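Local coordinates for protein 6-aminohexanoate-cyclic-dimer hydrolase (Arthrobacter sp., PDB 3A2Q) that hydrolyses the cyclic dimer of 6-aminohexanoic acid, a by-product of nylon-6 manufacture, opening it to the linear dimer, at residues P68-D73 and V113-T118; I42-I47 and G155-A160. The protein carries 1 engineered substitution. One frame throughout, in Å; residues are numbered along the deposited sequence.

Interaction 1 (P68-D73 and V113-T118); sequences PYLLKD and VLLGKT
Leu-114 lays its CD1 methyl over one face of the Tyr-69 ring, 4.2 Å from the ring centroid and 27° off its normal, a CH-pi contact in which leucine side chain and phenol cross at a slant. The first torsion sets the ring there, with Tyr-69 CG between the backbone N and the carbonyl carbon (chi1 88°). The same CD1 also reaches Leu-71 CB, at 3.9 Å, so one methyl serves two residues of strand 68-72. Helix 102-110 packs on this face through Val-104, which touches both Tyr-69 and Leu-71. The strands run parallel, as neighbours in the mixed sheet of the amidase fold, but the register slips by one between the pairs Tyr-69/Leu-114 and Leu-71/Lys-117, with Leu-115 the extra residue. Its N donates to Tyr-69 O at 3.1 Å, and the ladder resumes with Leu-71 N to Gly-116 O at 3.0 Å. On the other face, the Leu-70 CD2 methyl sits 3.4 Å from Gly-116 O, while Leu-70 CB meets the Thr-118 methyl CG2 at 3.9 Å. At the C-terminal end of the pair, the extended Lys-117 chain brings NZ to Asp-73 OD1 at 2.9 Å, a buried salt bridge formed on the anti side of the carboxylate, 28° out of its plane. Ile-82 O and a water also bind this ammonium, and Thr-84 and Ser-85 take the second carboxylate oxygen. Lys-72, fully extended, carries its NZ to Ser-150, Ser-151 and Asn-169; with Ser-150 it probably forms the charge relay of the amidase Ser-Ser-Lys triad, whose nucleophile position is the engineered Ala-174.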
loop_
_atom_site.group_PDB
_atom_site.type_symbol
_atom_site.label_atom_id
_atom_site.label_comp_id
_atom_site.label_asym_id
_atom_site.label_seq_id
_atom_site.Cartn_x
_atom_site.Cartn_y
_atom_site.Cartn_z
ATOM N N PRO A 68 2.789 4.377 -18.300
ATOM C CA PRO A 68 2.654 3.015 -17.783
ATOM C C PRO A 68 2.431 2.982 -16.276
ATOM O O PRO A 68 2.856 3.890 -15.558
ATOM C CB PRO A 68 3.992 2.361 -18.157
ATOM C CG PRO A 68 4.590 3.284 -19.195
ATOM C CD PRO A 68 4.176 4.634 -18.719
ATOM N N TYR A 69 1.761 1.932 -15.807
ATOM C CA TYR A 69 1.522 1.744 -14.380
ATOM C C TYR A 69 1.480 0.248 -14.104
ATOM O O TYR A 69 1.278 -0.554 -15.018
ATOM C CB TYR A 69 0.213 2.417 -13.938
ATOM C CG TYR A 69 -1.030 1.568 -14.054
ATOM C CD1 TYR A 69 -1.527 0.872 -12.952
ATOM C CD2 TYR A 69 -1.728 1.478 -15.258
ATOM C CE1 TYR A 69 -2.694 0.114 -13.043
ATOM C CE2 TYR A 69 -2.893 0.720 -15.360
ATOM C CZ TYR A 69 -3.371 0.043 -14.249
ATOM O OH TYR A 69 -4.524 -0.698 -14.345
ATOM N N LEU A 70 1.688 -0.124 -12.847
ATOM C CA LEU A 70 1.688 -1.522 -12.452
ATOM C C LEU A 70 0.561 -1.839 -11.473
ATOM O O LEU A 70 0.177 -1.007 -10.652
ATOM C CB LEU A 70 3.048 -1.882 -11.851
ATOM C CG LEU A 70 4.183 -1.891 -12.879
ATOM C CD1 LEU A 70 5.533 -1.861 -12.184
ATOM C CD2 LEU A 70 4.040 -3.121 -13.763
ATOM N N LEU A 71 0.056 -3.063 -11.570
ATOM C CA LEU A 71 -1.054 -3.538 -10.758
ATOM C C LEU A 71 -0.648 -4.714 -9.875
ATOM O O LEU A 71 0.021 -5.635 -10.331
ATOM C CB LEU A 71 -2.183 -3.967 -11.697
ATOM C CG LEU A 71 -3.585 -4.263 -11.178
ATOM C CD1 LEU A 71 -4.238 -2.962 -10.743
ATOM C CD2 LEU A 71 -4.401 -4.923 -12.285
ATOM N N LYS A 72 -1.059 -4.685 -8.613
ATOM C CA LYS A 72 -0.746 -5.767 -7.685
ATOM C C LYS A 72 -1.596 -6.968 -8.091
ATOM O O LYS A 72 -2.755 -6.802 -8.462
ATOM C CB LYS A 72 -1.095 -5.351 -6.253
ATOM C CG LYS A 72 -0.732 -6.367 -5.176
ATOM C CD LYS A 72 -1.149 -5.857 -3.807
ATOM C CE LYS A 72 -0.649 -6.751 -2.681
ATOM N NZ LYS A 72 -1.139 -6.294 -1.343
ATOM N N ASP A 73 -1.028 -8.171 -8.033
ATOM C CA ASP A 73 -1.789 -9.358 -8.404
ATOM C C ASP A 73 -2.607 -9.860 -7.222
ATOM O O ASP A 73 -2.463 -11.004 -6.777
ATOM C CB ASP A 73 -0.862 -10.465 -8.926
ATOM C CG ASP A 73 -1.633 -11.675 -9.434
ATOM O OD1 ASP A 73 -2.699 -11.482 -10.057
ATOM O OD2 ASP A 73 -1.174 -12.816 -9.219
ATOM N N VAL A 113 -1.383 2.955 -19.204
ATOM C CA VAL A 113 -1.308 1.667 -19.891
ATOM C C VAL A 113 -0.847 0.593 -18.903
ATOM O O VAL A 113 0.144 0.773 -18.198
ATOM C CB VAL A 113 -0.342 1.718 -21.125
ATOM C CG1 VAL A 113 -0.712 2.897 -22.023
ATOM C CG2 VAL A 113 1.106 1.824 -20.683
ATOM N N LEU A 114 -1.587 -0.511 -18.834
ATOM C CA LEU A 114 -1.257 -1.597 -17.918
ATOM C C LEU A 114 -0.003 -2.333 -18.375
ATOM O O LEU A 114 -0.044 -3.119 -19.322
ATOM C CB LEU A 114 -2.428 -2.576 -17.809
ATOM C CG LEU A 114 -2.238 -3.721 -16.817
ATOM C CD1 LEU A 114 -1.812 -3.155 -15.468
ATOM C CD2 LEU A 114 -3.532 -4.515 -16.688
ATOM N N LEU A 115 1.106 -2.077 -17.684
ATOM C CA LEU A 115 2.394 -2.679 -18.015
ATOM C C LEU A 115 2.591 -4.090 -17.475
ATOM O O LEU A 115 3.336 -4.879 -18.054
ATOM C CB LEU A 115 3.528 -1.782 -17.508
ATOM C CG LEU A 115 4.950 -2.150 -17.936
ATOM C CD1 LEU A 115 5.064 -2.044 -19.456
ATOM C CD2 LEU A 115 5.947 -1.212 -17.261
ATOM N N GLY A 116 1.936 -4.409 -16.364
ATOM C CA GLY A 116 2.081 -5.733 -15.786
ATOM C C GLY A 116 1.621 -5.806 -14.342
ATOM O O GLY A 116 1.099 -4.831 -13.801
ATOM N N LYS A 117 1.809 -6.967 -13.722
ATOM C CA LYS A 117 1.410 -7.170 -12.334
ATOM C C LYS A 117 2.611 -7.344 -11.405
ATOM O O LYS A 117 3.649 -7.871 -11.809
ATOM C CB LYS A 117 0.499 -8.388 -12.218
ATOM C CG LYS A 117 -0.827 -8.258 -12.941
ATOM C CD LYS A 117 -1.717 -9.418 -12.558
ATOM C CE LYS A 117 -3.145 -9.233 -13.017
ATOM N NZ LYS A 117 -4.002 -10.268 -12.371
ATOM N N THR A 118 2.453 -6.913 -10.155
ATOM C CA THR A 118 3.527 -6.997 -9.170
ATOM C C THR A 118 3.349 -8.084 -8.119
ATOM O O THR A 118 2.230 -8.475 -7.781
ATOM C CB THR A 118 3.696 -5.663 -8.454
ATOM O OG1 THR A 118 2.424 -5.241 -7.945
ATOM C CG2 THR A 118 4.240 -4.620 -9.414
HETATM O O HOH W 1 -4.492 -8.088 -10.446
#

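Interaction 2 (I42-I47 and G155-A160); sequences INAVII and GAAVAA
Ala-156 O accepts the helical bond from Ala-160 N at 2.9 Å, and the terminal methyl of Ile-42, CD1, lies 4.3 Å from that same carbonyl oxygen. No hydrogen bond crosses this contact; what joins the segments is small apolar groups brought close. Ile-42 makes the closest approach: with CG1 between the backbone N and the carbonyl carbon (chi1 55°) and CD1 extended beyond it, the methyl meets Ala-160 CB tip to tip at 3.8 Å. Ala-44 approaches one turn earlier along the helix. Its CB faces two alanines at once, lying 4.2 Å from Ala-156 CB and 4.3 Å from Ala-157 CB, near the backbone between them. Because all three side chains are single methyls, the chain can come close to the helix, with the CA atoms of Ala-44 and Ala-157 separated by 5.7 Å. Helix 152-159 belongs to a beta-alpha-beta crossover: it lies between strand 113-118 and strand 165-170, which run parallel on either side of strand 68-72. The alanine-rich face met here therefore packs the crossover helix against the turn from helix 24-42 into the edge strand 45-48. That turn is made at Asn-43, whose positive phi (53°) takes the chain out of helical geometry, and its amide ND2 is tied to the backbone oxygens of Trp-134 and Ala-136. Asn-39 OD1 accepts from Val-45 N, holding the start of the strand to the helix before it. At the far end, where Ala-160 leaves helical geometry, His-34 donates from NE2 to Ala-160 O, a second, polar tie to helix 24-42.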
loop_
_atom_site.group_PDB
_atom_site.type_symbol
_atom_site.label_atom_id
_atom_site.label_comp_id
_atom_site.label_asym_id
_atom_site.label_seq_id
_atom_site.Cartn_x
_atom_site.Cartn_y
_atom_site.Cartn_z
ATOM N N ILE A 42 15.353 -7.710 -8.979
ATOM C CA ILE A 42 14.461 -7.498 -7.846
ATOM C C ILE A 42 13.188 -8.345 -7.808
ATOM O O ILE A 42 12.533 -8.418 -6.770
ATOM C CB ILE A 42 14.088 -6.001 -7.718
ATOM C CG1 ILE A 42 13.488 -5.486 -9.025
ATOM C CG2 ILE A 42 15.322 -5.193 -7.359
ATOM C CD1 ILE A 42 13.039 -4.034 -8.959
ATOM N N ASN A 43 12.839 -8.985 -8.923
ATOM C CA ASN A 43 11.651 -9.839 -8.978
ATOM C C ASN A 43 10.412 -9.076 -8.483
ATOM O O ASN A 43 9.644 -9.577 -7.661
ATOM C CB ASN A 43 11.901 -11.097 -8.130
ATOM C CG ASN A 43 10.782 -12.126 -8.238
ATOM O OD1 ASN A 43 10.237 -12.361 -9.316
ATOM N ND2 ASN A 43 10.454 -12.762 -7.118
ATOM N N ALA A 44 10.237 -7.861 -9.000
ATOM C CA ALA A 44 9.115 -6.996 -8.634
ATOM C C ALA A 44 7.900 -7.265 -9.523
ATOM O O ALA A 44 6.804 -7.537 -9.026
ATOM C CB ALA A 44 9.534 -5.539 -8.745
ATOM N N VAL A 45 8.097 -7.163 -10.837
ATOM C CA VAL A 45 7.032 -7.428 -11.801
ATOM C C VAL A 45 7.058 -8.929 -12.067
ATOM O O VAL A 45 8.020 -9.439 -12.641
ATOM C CB VAL A 45 7.274 -6.686 -13.132
ATOM C CG1 VAL A 45 6.186 -7.054 -14.136
ATOM C CG2 VAL A 45 7.285 -5.192 -12.903
ATOM N N ILE A 46 6.020 -9.641 -11.640
ATOM C CA ILE A 46 5.981 -11.086 -11.839
ATOM C C ILE A 46 5.216 -11.513 -13.079
ATOM O O ILE A 46 5.395 -12.627 -13.569
ATOM C CB ILE A 46 5.365 -11.818 -10.629
ATOM C CG1 ILE A 46 4.005 -11.213 -10.284
ATOM C CG2 ILE A 46 6.312 -11.756 -9.448
ATOM C CD1 ILE A 46 3.261 -11.978 -9.223
ATOM N N ILE A 47 4.366 -10.627 -13.584
ATOM C CA ILE A 47 3.571 -10.924 -14.763
ATOM C C ILE A 47 3.606 -9.755 -15.727
ATOM O O ILE A 47 2.766 -8.857 -15.652
ATOM C CB ILE A 47 2.094 -11.196 -14.400
ATOM C CG1 ILE A 47 1.999 -12.327 -13.378
ATOM C CG2 ILE A 47 1.310 -11.545 -15.656
ATOM C CD1 ILE A 47 0.621 -12.481 -12.754
ATOM N N GLY A 155 5.783 -1.376 -4.577
ATOM C CA GLY A 155 6.678 -0.423 -3.946
ATOM C C GLY A 155 8.062 -0.458 -4.577
ATOM O O GLY A 155 8.631 0.580 -4.919
ATOM N N ALA A 156 8.602 -1.663 -4.743
ATOM C CA ALA A 156 9.927 -1.840 -5.338
ATOM C C ALA A 156 9.943 -1.387 -6.793
ATOM O O ALA A 156 10.900 -0.756 -7.247
ATOM C CB ALA A 156 10.349 -3.307 -5.247
ATOM N N ALA A 157 8.883 -1.716 -7.526
ATOM C CA ALA A 157 8.791 -1.344 -8.933
ATOM C C ALA A 157 8.918 0.162 -9.109
ATOM O O ALA A 157 9.695 0.634 -9.935
ATOM C CB ALA A 157 7.473 -1.831 -9.516
ATOM N N VAL A 158 8.154 0.920 -8.328
ATOM C CA VAL A 158 8.200 2.371 -8.414
ATOM C C VAL A 158 9.553 2.920 -7.960
ATOM O O VAL A 158 10.065 3.879 -8.530
ATOM C CB VAL A 158 7.063 3.012 -7.575
ATOM C CG1 VAL A 158 7.182 4.538 -7.603
ATOM C CG2 VAL A 158 5.713 2.577 -8.132
ATOM N N ALA A 159 10.136 2.296 -6.944
ATOM C CA ALA A 159 11.429 2.734 -6.435
ATOM C C ALA A 159 12.528 2.530 -7.483
ATOM O O ALA A 159 13.508 3.268 -7.513
ATOM C CB ALA A 159 11.769 1.969 -5.167
ATOM N N ALA A 160 12.348 1.529 -8.341
ATOM C CA ALA A 160 13.321 1.214 -9.387
ATOM C C ALA A 160 12.932 1.791 -10.744
ATOM O O ALA A 160 13.519 1.442 -11.768
ATOM C CB ALA A 160 13.490 -0.290 -9.498
#

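Interactions 1 and 2 have centres 10 Å apart and meet directly at two places. Ile-46 and Ile-47 both face Lys-117 in a classic beta bulge: Lys-117 N lies 2.9 Å from Ile-47 O and Lys-117 O lies 3.0 Å from Ile-46 N, extending the sheet of interaction 1 by its edge strand. On the sheet face that carries Leu-70, its CD1 touches Ala-157 CB at 3.3 Å, short for two methyls, so the exact spacing is doubtful. The probable catalytic centre lies nearer interaction 1: the side chain of Lys-72, assigned by similarity to the charge relay, is about 3 Å from that of Ser-150, 4 Å from that of the engineered Ala-174, 5 Å from bound 6-aminohexanoic acid and 10 Å from that of Ala-157.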